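Local coordinates for protein restriction endonuclease EcoP15I, restriction subunit (Escherichia coli, PDB 4ZCF) that cleaves DNA downstream of one of two inversely oriented recognition sites as a type III restriction enzyme with the modification subunit, using a helicase-type ATP motor and an endonuclease domain, at residues Tyr92-Thr97 with Ala121-Phe126; Asp19-Val24 with Tyr248-Gly253; Ala131-Phe136 with Glu143-Val148. All blocks are in the same frame, centred on the assembly; numbering follows the deposited sequence.

Overall arrangement
From the N terminus, helix 12-22 comes first, and the range 19-24, which begins on it, meets strand 248-253 more than 220 residues later, closing contact 2, the longest of the three loops. The other two contacts fall within that loop, one after the other. Contact 1 joins helix 90-105 to helix 117-128 around the bound AMP; contact 3 closes soon after, where strand 143-148 returns alongside helix 130-140. Contacts 2 and 3 reach one parallel sheet, in its interior and at the strand that is outermost within this chain respectively, but do not touch. Contact 1 touches both, through Tyr94 and Thr97 on one hand and Tyr92, Ile95, Val124 and Phe126 on the other.

Contact 1: Tyr92-Thr97 with Ala121-Phe126; sequences YTYIKT and AGTVNF. With AMP (adenosine monophosphate), chain H.
Thr123 and Phe126 of helix 117-128 reach Tyr92, Tyr94 and Ile95 of helix 90-105, with AMP lodged beside the junction. The short axes pass 12.1 Å apart at a crossing angle of -52°, wide enough for large side chains and the nucleotide. Gly122, an AMP-binding residue, comes first: its carbonyl O accepts a weak hydrogen bond from AMP O3' at 3.0 Å, and having no side chain it lets the ribose lie close against the helix backbone. At Thr123, methyl CG2 lies 3.3 Å from Tyr94 OH, near the plane of the tyrosine ring and at its edge. Both hydroxyls have partners elsewhere, Tyr94 OH on Asp226 and Thr123 OG1 on Ile119 O, so this is a methyl-to-hydroxyl packing contact. Phe126, also AMP-binding, ends the segment. With CG anti to the backbone N (chi1 -169°), its ring reaches along the nucleotide, with an edge toward helix 90-105. One face carries AMP C2', and also C4, which sits toward the rim. The ring edge meets Tyr92, with CE2 3.9 Å from Tyr92 N, while Ile95 CD1 approaches obliquely to 3.8 Å from Phe126 CD2. A flat aromatic suits this place because it serves sugar, base and helix together. The arrangement belongs to the nucleotide cleft of a RecA-like helicase domain, where helix 90-105 continues from the P-loop residues Gly89, Lys90 and Thr91.

Contact 2: Asp19-Val24 with Tyr248-Gly253; sequences DAVMNV and YIIRYG
Val21 and Ile250 mark the closest approach of the two backbones, their CA atoms 8.3 Å apart, with the part of helix 12-22 around Val21 lying over strand 248-253. The strand is an interior one of the parallel sheet: its backbone bonds to Ile223 and Ile225 on one neighbour and to Ile80 on the other. The helix therefore meets it through side chains. Val21 carries the contact, and within it a single methyl, CG2, does the touching. Its CG1 takes the position anti to the backbone N (chi1 -176°), which leaves CG2 beside that nitrogen and directed at the strand. There CG2 finds Ile250 CG2 at 4.1 Å, methyl against methyl, the branches meeting at a slant. The same carbon also lies 3.8 Å from Tyr252 OH. The tyrosine does not start out toward the helix, but its length carries the phenol end across. Valine is short and beta-branched, so a methyl sits close to the helix backbone, and isoleucine offers a methyl of its own. Val82 of the adjoining strand 79-84 touches both Val21 and Tyr252, while Thr97 of helix 90-105 packs on Val21, so the valine is buried from several directions. Helix 12-22 also supplies Gln14 to the AMP pocket, and the Tyr252 side chain is about 7 Å from AMP at the nearest atoms, so the contact lies near the cleft of the RecA-like domain. No hydrogen bond joins the two segments; a methyl pair and a methyl-to-hydroxyl contact, both buried, probably owe their stability mainly to dispersion and the exclusion of water.

Contact 3: Ala131-Phe136 with Glu143-Val148; sequences ALKEHF and ELRTYV
Lys133 reaches from helix 130-140 to the carbonyl of Leu144 in strand 143-148. Its CB does not point at the strand. CG lies beside the backbone N (chi1 -72°), and the methylenes CG, CD and CE then run nearly extended, carrying the nitrogen across to the strand. A bend at the last torsion (chi4 -71°) brings NZ, where the contact is made, to 3.3 Å from Leu144 O, a weak hydrogen bond, and 4.5 Å from Leu144 CD1. A long, flexible lysine suits this spot, its apolar stem covering the distance and ending in a donor. The helix and strand run roughly antiparallel, at 141°, as in the return limb of a beta-alpha-beta crossover: the chain leaves strand 109-113, passes through helices 117-128 and 130-140, skips the place of strand 180-186 and enters the strand of the RecA-like sheet outermost within this chain. Leu144 O receives a second weak bond from Arg145 NH1 at 3.0 Å, so two cationic groups share one carbonyl, with Lys133 NZ and Arg145 NH1 4.2 Å apart. The Glu143 carboxylate, itself salt-bridged to Arg137, probably offsets some of this charge. Beside this group, Leu132 CD1 meets Leu144 CD2 at 3.6 Å, the side chains crossing at about a right angle; Leu144 also packs on Phe99 and Leu127. On a neighbouring subunit, Arg577 forms a salt bridge with Glu134, and Glu187 a long, weak ion pair with Arg145.

Contact 1: Tyr92-Thr97 with Ala121-Phe126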
loop_
_atom_site.group_PDB
_atom_site.type_symbol
_atom_site.label_atom_id
_atom_site.label_comp_id
_atom_site.label_asym_id
_atom_site.label_seq_id
_atom_site.Cartn_x
_atom_site.Cartn_y
_atom_site.Cartn_z
ATOM N N TYR C 92 21.045 -22.933 -1.665
ATOM C CA TYR C 92 21.301 -22.912 -3.108
ATOM C C TYR C 92 20.741 -24.184 -3.796
ATOM O O TYR C 92 20.113 -24.073 -4.854
ATOM C CB TYR C 92 22.801 -22.769 -3.407
ATOM C CG TYR C 92 23.117 -22.899 -4.885
ATOM C CD1 TYR C 92 22.964 -21.821 -5.748
ATOM C CD2 TYR C 92 23.538 -24.113 -5.424
ATOM C CE1 TYR C 92 23.226 -21.947 -7.112
ATOM C CE2 TYR C 92 23.795 -24.251 -6.784
ATOM C CZ TYR C 92 23.635 -23.166 -7.627
ATOM O OH TYR C 92 23.865 -23.317 -8.975
ATOM N N THR C 93 20.979 -25.381 -3.185
ATOM C CA THR C 93 20.538 -26.688 -3.673
ATOM C C THR C 93 19.012 -26.781 -3.804
ATOM O O THR C 93 18.530 -27.166 -4.866
ATOM C CB THR C 93 21.174 -27.822 -2.850
ATOM O OG1 THR C 93 22.601 -27.781 -2.997
ATOM C CG2 THR C 93 20.653 -29.195 -3.245
ATOM N N TYR C 94 18.257 -26.414 -2.751
ATOM C CA TYR C 94 16.805 -26.442 -2.831
ATOM C C TYR C 94 16.233 -25.432 -3.821
ATOM O O TYR C 94 15.219 -25.704 -4.463
ATOM C CB TYR C 94 16.110 -26.475 -1.457
ATOM C CG TYR C 94 16.040 -25.224 -0.607
ATOM C CD1 TYR C 94 15.343 -24.095 -1.046
ATOM C CD2 TYR C 94 16.442 -25.247 0.722
ATOM C CE1 TYR C 94 15.179 -22.978 -0.228
ATOM C CE2 TYR C 94 16.282 -24.138 1.551
ATOM C CZ TYR C 94 15.658 -23.001 1.069
ATOM O OH TYR C 94 15.505 -21.920 1.905
ATOM N N ILE C 95 16.918 -24.293 -3.988
ATOM C CA ILE C 95 16.505 -23.282 -4.957
ATOM C C ILE C 95 16.762 -23.814 -6.365
ATOM O O ILE C 95 15.864 -23.753 -7.205
ATOM C CB ILE C 95 17.126 -21.890 -4.681
ATOM C CG1 ILE C 95 16.549 -21.298 -3.369
ATOM C CG2 ILE C 95 16.856 -20.958 -5.848
ATOM C CD1 ILE C 95 17.411 -20.228 -2.679
ATOM N N LYS C 96 17.959 -24.388 -6.604
ATOM C CA LYS C 96 18.282 -24.972 -7.906
ATOM C C LYS C 96 17.317 -26.110 -8.264
ATOM O O LYS C 96 16.939 -26.224 -9.421
ATOM C CB LYS C 96 19.749 -25.423 -7.997
ATOM C CG LYS C 96 20.195 -25.568 -9.446
ATOM C CD LYS C 96 21.667 -25.940 -9.598
ATOM C CE LYS C 96 21.891 -26.800 -10.824
ATOM N NZ LYS C 96 21.339 -26.186 -12.068
ATOM N N THR C 97 16.862 -26.889 -7.267
ATOM C CA THR C 97 15.885 -27.959 -7.464
ATOM C C THR C 97 14.513 -27.377 -7.891
ATOM O O THR C 97 13.874 -27.938 -8.776
ATOM C CB THR C 97 15.806 -28.864 -6.233
ATOM O OG1 THR C 97 17.110 -29.132 -5.736
ATOM C CG2 THR C 97 15.122 -30.171 -6.527
ATOM N N ALA C 121 14.713 -14.006 7.009
ATOM C CA ALA C 121 15.443 -12.830 6.520
ATOM C C ALA C 121 16.614 -13.203 5.595
ATOM O O ALA C 121 16.786 -12.564 4.555
ATOM C CB ALA C 121 15.914 -11.975 7.687
ATOM N N GLY C 122 17.364 -14.246 5.956
ATOM C CA GLY C 122 18.490 -14.756 5.181
ATOM C C GLY C 122 18.079 -15.446 3.894
ATOM O O GLY C 122 18.744 -15.280 2.872
ATOM N N THR C 123 16.978 -16.225 3.928
ATOM C CA THR C 123 16.430 -16.931 2.750
ATOM C C THR C 123 15.916 -15.908 1.723
ATOM O O THR C 123 16.232 -16.018 0.544
ATOM C CB THR C 123 15.355 -17.977 3.178
ATOM O OG1 THR C 123 15.957 -18.925 4.065
ATOM C CG2 THR C 123 14.735 -18.711 2.005
ATOM N N VAL C 124 15.150 -14.903 2.190
ATOM C CA VAL C 124 14.591 -13.844 1.350
ATOM C C VAL C 124 15.694 -12.978 0.718
ATOM O O VAL C 124 15.674 -12.772 -0.495
ATOM C CB VAL C 124 13.492 -13.053 2.115
ATOM C CG1 VAL C 124 13.066 -11.793 1.378
ATOM C CG2 VAL C 124 12.284 -13.954 2.390
ATOM N N ASN C 125 16.683 -12.550 1.507
ATOM C CA ASN C 125 17.830 -11.764 1.055
ATOM C C ASN C 125 18.488 -12.442 -0.147
ATOM O O ASN C 125 18.631 -11.828 -1.205
ATOM C CB ASN C 125 18.836 -11.618 2.216
ATOM C CG ASN C 125 19.846 -10.513 2.058
ATOM O OD1 ASN C 125 19.685 -9.414 2.595
ATOM N ND2 ASN C 125 20.929 -10.790 1.351
ATOM N N PHE C 126 18.829 -13.730 0.005
ATOM C CA PHE C 126 19.439 -14.563 -1.027
ATOM C C PHE C 126 18.565 -14.659 -2.278
ATOM O O PHE C 126 19.072 -14.465 -3.376
ATOM C CB PHE C 126 19.730 -15.961 -0.451
ATOM C CG PHE C 126 20.601 -16.866 -1.299
ATOM C CD1 PHE C 126 21.702 -16.360 -1.988
ATOM C CD2 PHE C 126 20.364 -18.237 -1.349
ATOM C CE1 PHE C 126 22.505 -17.197 -2.758
ATOM C CE2 PHE C 126 21.184 -19.079 -2.101
ATOM C CZ PHE C 126 22.242 -18.552 -2.806
HETATM P P AMP H . 19.491 -21.297 5.751
HETATM O O1P AMP H . 19.086 -21.627 7.139
HETATM O O2P AMP H . 19.963 -22.596 5.213
HETATM O O3P AMP H . 18.211 -21.063 5.035
HETATM O "O5'" AMP H . 20.506 -20.072 5.636
HETATM C "C5'" AMP H . 21.761 -20.239 4.999
HETATM C "C4'" AMP H . 22.184 -19.001 4.274
HETATM O "O4'" AMP H . 23.463 -19.209 3.615
HETATM C "C3'" AMP H . 21.218 -18.673 3.190
HETATM O "O3'" AMP H . 20.240 -17.766 3.699
HETATM C "C2'" AMP H . 22.020 -18.107 2.088
HETATM O "O2'" AMP H . 22.085 -16.677 2.190
HETATM C "C1'" AMP H . 23.399 -18.652 2.270
HETATM N N9 AMP H . 23.786 -19.587 1.291
HETATM C C8 AMP H . 23.233 -20.778 1.171
HETATM N N7 AMP H . 23.844 -21.466 0.168
HETATM C C5 AMP H . 24.913 -20.590 -0.328
HETATM C C6 AMP H . 25.935 -20.622 -1.318
HETATM N N6 AMP H . 26.106 -21.758 -2.151
HETATM N N1 AMP H . 26.744 -19.540 -1.459
HETATM C C2 AMP H . 26.607 -18.456 -0.709
HETATM N N3 AMP H . 25.675 -18.354 0.235
HETATM C C4 AMP H . 24.809 -19.365 0.479
#

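Contact 2: Asp19-Val24 with Tyr248-Gly253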
loop_
_atom_site.group_PDB
_atom_site.type_symbol
_atom_site.label_atom_id
_atom_site.label_comp_id
_atom_site.label_asym_id
_atom_site.label_seq_id
_atom_site.Cartn_x
_atom_site.Cartn_y
_atom_site.Cartn_z
ATOM N N ASP C 19 20.204 -33.602 -8.476
ATOM C CA ASP C 19 19.964 -34.827 -9.244
ATOM C C ASP C 19 19.228 -35.866 -8.408
ATOM O O ASP C 19 18.307 -36.504 -8.914
ATOM C CB ASP C 19 21.298 -35.406 -9.750
ATOM C CG ASP C 19 22.075 -34.553 -10.745
ATOM O OD1 ASP C 19 21.647 -33.403 -11.015
ATOM O OD2 ASP C 19 23.135 -35.015 -11.220
ATOM N N ALA C 20 19.610 -36.012 -7.124
ATOM C CA ALA C 20 18.990 -36.975 -6.230
ATOM C C ALA C 20 17.479 -36.743 -6.020
ATOM O O ALA C 20 16.744 -37.722 -5.903
ATOM C CB ALA C 20 19.746 -37.041 -4.921
ATOM N N VAL C 21 17.001 -35.469 -6.058
ATOM C CA VAL C 21 15.561 -35.136 -5.949
ATOM C C VAL C 21 14.917 -35.284 -7.334
ATOM O O VAL C 21 13.780 -35.757 -7.442
ATOM C CB VAL C 21 15.283 -33.733 -5.328
ATOM C CG1 VAL C 21 13.787 -33.474 -5.155
ATOM C CG2 VAL C 21 15.996 -33.563 -3.993
ATOM N N MET C 22 15.645 -34.880 -8.390
ATOM C CA MET C 22 15.157 -34.994 -9.773
ATOM C C MET C 22 14.937 -36.452 -10.242
ATOM O O MET C 22 13.968 -36.712 -10.971
ATOM C CB MET C 22 16.070 -34.231 -10.756
ATOM C CG MET C 22 15.873 -32.711 -10.747
ATOM S SD MET C 22 14.170 -32.109 -10.557
ATOM C CE MET C 22 13.459 -32.543 -12.128
ATOM N N ASN C 23 15.827 -37.389 -9.813
ATOM C CA ASN C 23 15.765 -38.817 -10.165
ATOM C C ASN C 23 14.527 -39.560 -9.599
ATOM O O ASN C 23 14.127 -40.578 -10.164
ATOM C CB ASN C 23 17.059 -39.538 -9.805
ATOM C CG ASN C 23 18.276 -39.126 -10.590
ATOM O OD1 ASN C 23 18.224 -38.903 -11.806
ATOM N ND2 ASN C 23 19.416 -39.057 -9.903
ATOM N N VAL C 24 13.912 -39.026 -8.517
ATOM C CA VAL C 24 12.688 -39.514 -7.867
ATOM C C VAL C 24 11.498 -39.331 -8.829
ATOM O O VAL C 24 10.529 -40.086 -8.766
ATOM C CB VAL C 24 12.465 -38.761 -6.518
ATOM C CG1 VAL C 24 11.043 -38.908 -5.980
ATOM C CG2 VAL C 24 13.472 -39.196 -5.471
ATOM N N TYR C 248 4.129 -32.946 -2.853
ATOM C CA TYR C 248 5.355 -33.558 -2.314
ATOM C C TYR C 248 6.047 -32.573 -1.390
ATOM O O TYR C 248 6.031 -31.367 -1.652
ATOM C CB TYR C 248 6.340 -33.932 -3.446
ATOM C CG TYR C 248 5.885 -35.090 -4.300
ATOM C CD1 TYR C 248 5.101 -34.883 -5.433
ATOM C CD2 TYR C 248 6.242 -36.396 -3.983
ATOM C CE1 TYR C 248 4.639 -35.951 -6.198
ATOM C CE2 TYR C 248 5.788 -37.472 -4.743
ATOM C CZ TYR C 248 4.987 -37.242 -5.850
ATOM O OH TYR C 248 4.527 -38.291 -6.600
ATOM N N ILE C 249 6.691 -33.092 -0.336
ATOM C CA ILE C 249 7.427 -32.300 0.651
ATOM C C ILE C 249 8.925 -32.666 0.639
ATOM O O ILE C 249 9.275 -33.813 0.923
ATOM C CB ILE C 249 6.784 -32.404 2.072
ATOM C CG1 ILE C 249 5.325 -31.870 2.093
ATOM C CG2 ILE C 249 7.631 -31.705 3.124
ATOM C CD1 ILE C 249 4.412 -32.633 2.979
ATOM N N ILE C 250 9.805 -31.686 0.337
ATOM C CA ILE C 250 11.252 -31.918 0.322
ATOM C C ILE C 250 11.906 -31.244 1.538
ATOM O O ILE C 250 11.927 -30.016 1.598
ATOM C CB ILE C 250 11.956 -31.594 -1.036
ATOM C CG1 ILE C 250 11.081 -31.923 -2.277
ATOM C CG2 ILE C 250 13.270 -32.374 -1.111
ATOM C CD1 ILE C 250 10.153 -30.841 -2.792
ATOM N N ARG C 251 12.404 -32.052 2.519
ATOM C CA ARG C 251 13.004 -31.568 3.781
ATOM C C ARG C 251 14.516 -31.459 3.678
ATOM O O ARG C 251 15.169 -32.389 3.196
ATOM C CB ARG C 251 12.615 -32.436 4.987
ATOM C CG ARG C 251 11.120 -32.752 5.126
ATOM C CD ARG C 251 10.802 -33.493 6.429
ATOM N NE ARG C 251 11.457 -34.806 6.510
ATOM C CZ ARG C 251 11.455 -35.598 7.581
ATOM N NH1 ARG C 251 10.811 -35.237 8.686
ATOM N NH2 ARG C 251 12.095 -36.763 7.553
ATOM N N TYR C 252 15.078 -30.330 4.137
ATOM C CA TYR C 252 16.512 -30.053 4.020
ATOM C C TYR C 252 17.110 -29.673 5.326
ATOM O O TYR C 252 16.650 -28.722 5.968
ATOM C CB TYR C 252 16.766 -28.909 3.019
ATOM C CG TYR C 252 16.413 -29.260 1.593
ATOM C CD1 TYR C 252 15.102 -29.151 1.133
ATOM C CD2 TYR C 252 17.399 -29.633 0.682
ATOM C CE1 TYR C 252 14.777 -29.430 -0.190
ATOM C CE2 TYR C 252 17.081 -29.929 -0.643
ATOM C CZ TYR C 252 15.765 -29.846 -1.068
ATOM O OH TYR C 252 15.429 -30.154 -2.356
ATOM N N GLY C 253 18.172 -30.370 5.691
ATOM C CA GLY C 253 18.857 -30.070 6.933
ATOM C C GLY C 253 19.984 -31.005 7.265
ATOM O O GLY C 253 20.307 -31.916 6.501
#

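Contact 3: Ala131-Phe136 with Glu143-Val148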
loop_
_atom_site.group_PDB
_atom_site.type_symbol
_atom_site.label_atom_id
_atom_site.label_comp_id
_atom_site.label_asym_id
_atom_site.label_seq_id
_atom_site.Cartn_x
_atom_site.Cartn_y
_atom_site.Cartn_z
ATOM N N ALA C 131 22.850 -11.261 -7.846
ATOM C CA ALA C 131 23.783 -12.343 -8.201
ATOM C C ALA C 131 23.057 -13.683 -8.456
ATOM O O ALA C 131 23.388 -14.362 -9.426
ATOM C CB ALA C 131 24.857 -12.490 -7.133
ATOM N N LEU C 132 22.020 -14.002 -7.623
ATOM C CA LEU C 132 21.120 -15.176 -7.695
ATOM C C LEU C 132 20.237 -15.034 -8.924
ATOM O O LEU C 132 20.072 -15.989 -9.684
ATOM C CB LEU C 132 20.226 -15.195 -6.426
ATOM C CG LEU C 132 19.219 -16.327 -6.089
ATOM C CD1 LEU C 132 18.054 -16.431 -7.061
ATOM C CD2 LEU C 132 19.871 -17.593 -5.663
ATOM N N LYS C 133 19.644 -13.845 -9.092
ATOM C CA LYS C 133 18.747 -13.512 -10.202
ATOM C C LYS C 133 19.454 -13.686 -11.536
ATOM O O LYS C 133 18.944 -14.400 -12.407
ATOM C CB LYS C 133 18.176 -12.098 -10.028
ATOM C CG LYS C 133 17.160 -12.033 -8.906
ATOM C CD LYS C 133 16.412 -10.716 -8.859
ATOM C CE LYS C 133 15.152 -10.853 -8.024
ATOM N NZ LYS C 133 14.107 -11.686 -8.691
ATOM N N GLU C 134 20.668 -13.098 -11.660
ATOM C CA GLU C 134 21.512 -13.215 -12.856
ATOM C C GLU C 134 21.910 -14.650 -13.091
ATOM O O GLU C 134 21.721 -15.120 -14.199
ATOM C CB GLU C 134 22.741 -12.315 -12.776
ATOM C CG GLU C 134 22.454 -10.905 -13.239
ATOM C CD GLU C 134 23.331 -9.841 -12.611
ATOM O OE1 GLU C 134 24.573 -10.012 -12.623
ATOM O OE2 GLU C 134 22.777 -8.835 -12.106
ATOM N N HIS C 135 22.380 -15.367 -12.043
ATOM C CA HIS C 135 22.766 -16.783 -12.095
ATOM C C HIS C 135 21.659 -17.657 -12.692
ATOM O O HIS C 135 21.905 -18.370 -13.659
ATOM C CB HIS C 135 23.182 -17.291 -10.698
ATOM C CG HIS C 135 23.521 -18.753 -10.638
ATOM N ND1 HIS C 135 24.751 -19.224 -11.043
ATOM C CD2 HIS C 135 22.776 -19.798 -10.196
ATOM C CE1 HIS C 135 24.710 -20.533 -10.857
ATOM N NE2 HIS C 135 23.545 -20.920 -10.341
ATOM N N PHE C 136 20.438 -17.555 -12.155
ATOM C CA PHE C 136 19.298 -18.354 -12.604
ATOM C C PHE C 136 18.585 -17.936 -13.888
ATOM O O PHE C 136 17.920 -18.780 -14.489
ATOM C CB PHE C 136 18.328 -18.639 -11.461
ATOM C CG PHE C 136 18.838 -19.636 -10.450
ATOM C CD1 PHE C 136 19.050 -20.968 -10.806
ATOM C CD2 PHE C 136 19.048 -19.262 -9.128
ATOM C CE1 PHE C 136 19.498 -21.898 -9.864
ATOM C CE2 PHE C 136 19.482 -20.198 -8.183
ATOM C CZ PHE C 136 19.699 -21.513 -8.557
ATOM N N GLU C 143 12.482 -16.178 -14.034
ATOM C CA GLU C 143 12.479 -15.119 -13.027
ATOM C C GLU C 143 11.735 -15.626 -11.818
ATOM O O GLU C 143 10.662 -16.196 -11.966
ATOM C CB GLU C 143 11.773 -13.851 -13.545
ATOM C CG GLU C 143 12.293 -13.313 -14.863
ATOM C CD GLU C 143 13.677 -12.694 -14.874
ATOM O OE1 GLU C 143 14.205 -12.337 -13.790
ATOM O OE2 GLU C 143 14.211 -12.525 -15.995
ATOM N N LEU C 144 12.283 -15.437 -10.630
ATOM C CA LEU C 144 11.533 -15.851 -9.463
ATOM C C LEU C 144 10.840 -14.650 -8.800
ATOM O O LEU C 144 11.444 -13.586 -8.626
ATOM C CB LEU C 144 12.332 -16.740 -8.478
ATOM C CG LEU C 144 13.549 -16.148 -7.763
ATOM C CD1 LEU C 144 13.151 -15.447 -6.468
ATOM C CD2 LEU C 144 14.519 -17.242 -7.407
ATOM N N ARG C 145 9.543 -14.802 -8.536
ATOM C CA ARG C 145 8.714 -13.818 -7.850
ATOM C C ARG C 145 8.589 -14.384 -6.453
ATOM O O ARG C 145 8.290 -15.573 -6.279
ATOM C CB ARG C 145 7.339 -13.631 -8.532
ATOM C CG ARG C 145 7.391 -12.999 -9.923
ATOM C CD ARG C 145 7.869 -11.537 -9.927
ATOM N NE ARG C 145 8.352 -11.134 -11.258
ATOM C CZ ARG C 145 9.595 -11.318 -11.709
ATOM N NH1 ARG C 145 10.522 -11.868 -10.929
ATOM N NH2 ARG C 145 9.922 -10.941 -12.935
ATOM N N THR C 146 8.941 -13.558 -5.468
ATOM C CA THR C 146 8.977 -13.940 -4.068
ATOM C C THR C 146 7.910 -13.196 -3.285
ATOM O O THR C 146 7.772 -11.984 -3.430
ATOM C CB THR C 146 10.437 -13.908 -3.537
ATOM O OG1 THR C 146 10.485 -14.264 -2.153
ATOM C CG2 THR C 146 11.109 -12.579 -3.763
ATOM N N TYR C 147 7.107 -13.944 -2.517
ATOM C CA TYR C 147 5.998 -13.451 -1.705
ATOM C C TYR C 147 6.338 -13.827 -0.278
ATOM O O TYR C 147 6.390 -15.007 0.065
ATOM C CB TYR C 147 4.658 -14.091 -2.153
ATOM C CG TYR C 147 4.428 -14.009 -3.644
ATOM C CD1 TYR C 147 4.873 -15.015 -4.494
ATOM C CD2 TYR C 147 3.801 -12.903 -4.215
ATOM C CE1 TYR C 147 4.706 -14.923 -5.874
ATOM C CE2 TYR C 147 3.610 -12.810 -5.595
ATOM C CZ TYR C 147 4.093 -13.810 -6.422
ATOM O OH TYR C 147 3.940 -13.725 -7.782
ATOM N N VAL C 148 6.621 -12.830 0.542
ATOM C CA VAL C 148 7.031 -13.060 1.914
ATOM C C VAL C 148 5.870 -12.809 2.836
ATOM O O VAL C 148 5.345 -11.705 2.837
ATOM C CB VAL C 148 8.285 -12.211 2.275
ATOM C CG1 VAL C 148 8.853 -12.616 3.634
ATOM C CG2 VAL C 148 9.351 -12.336 1.191
#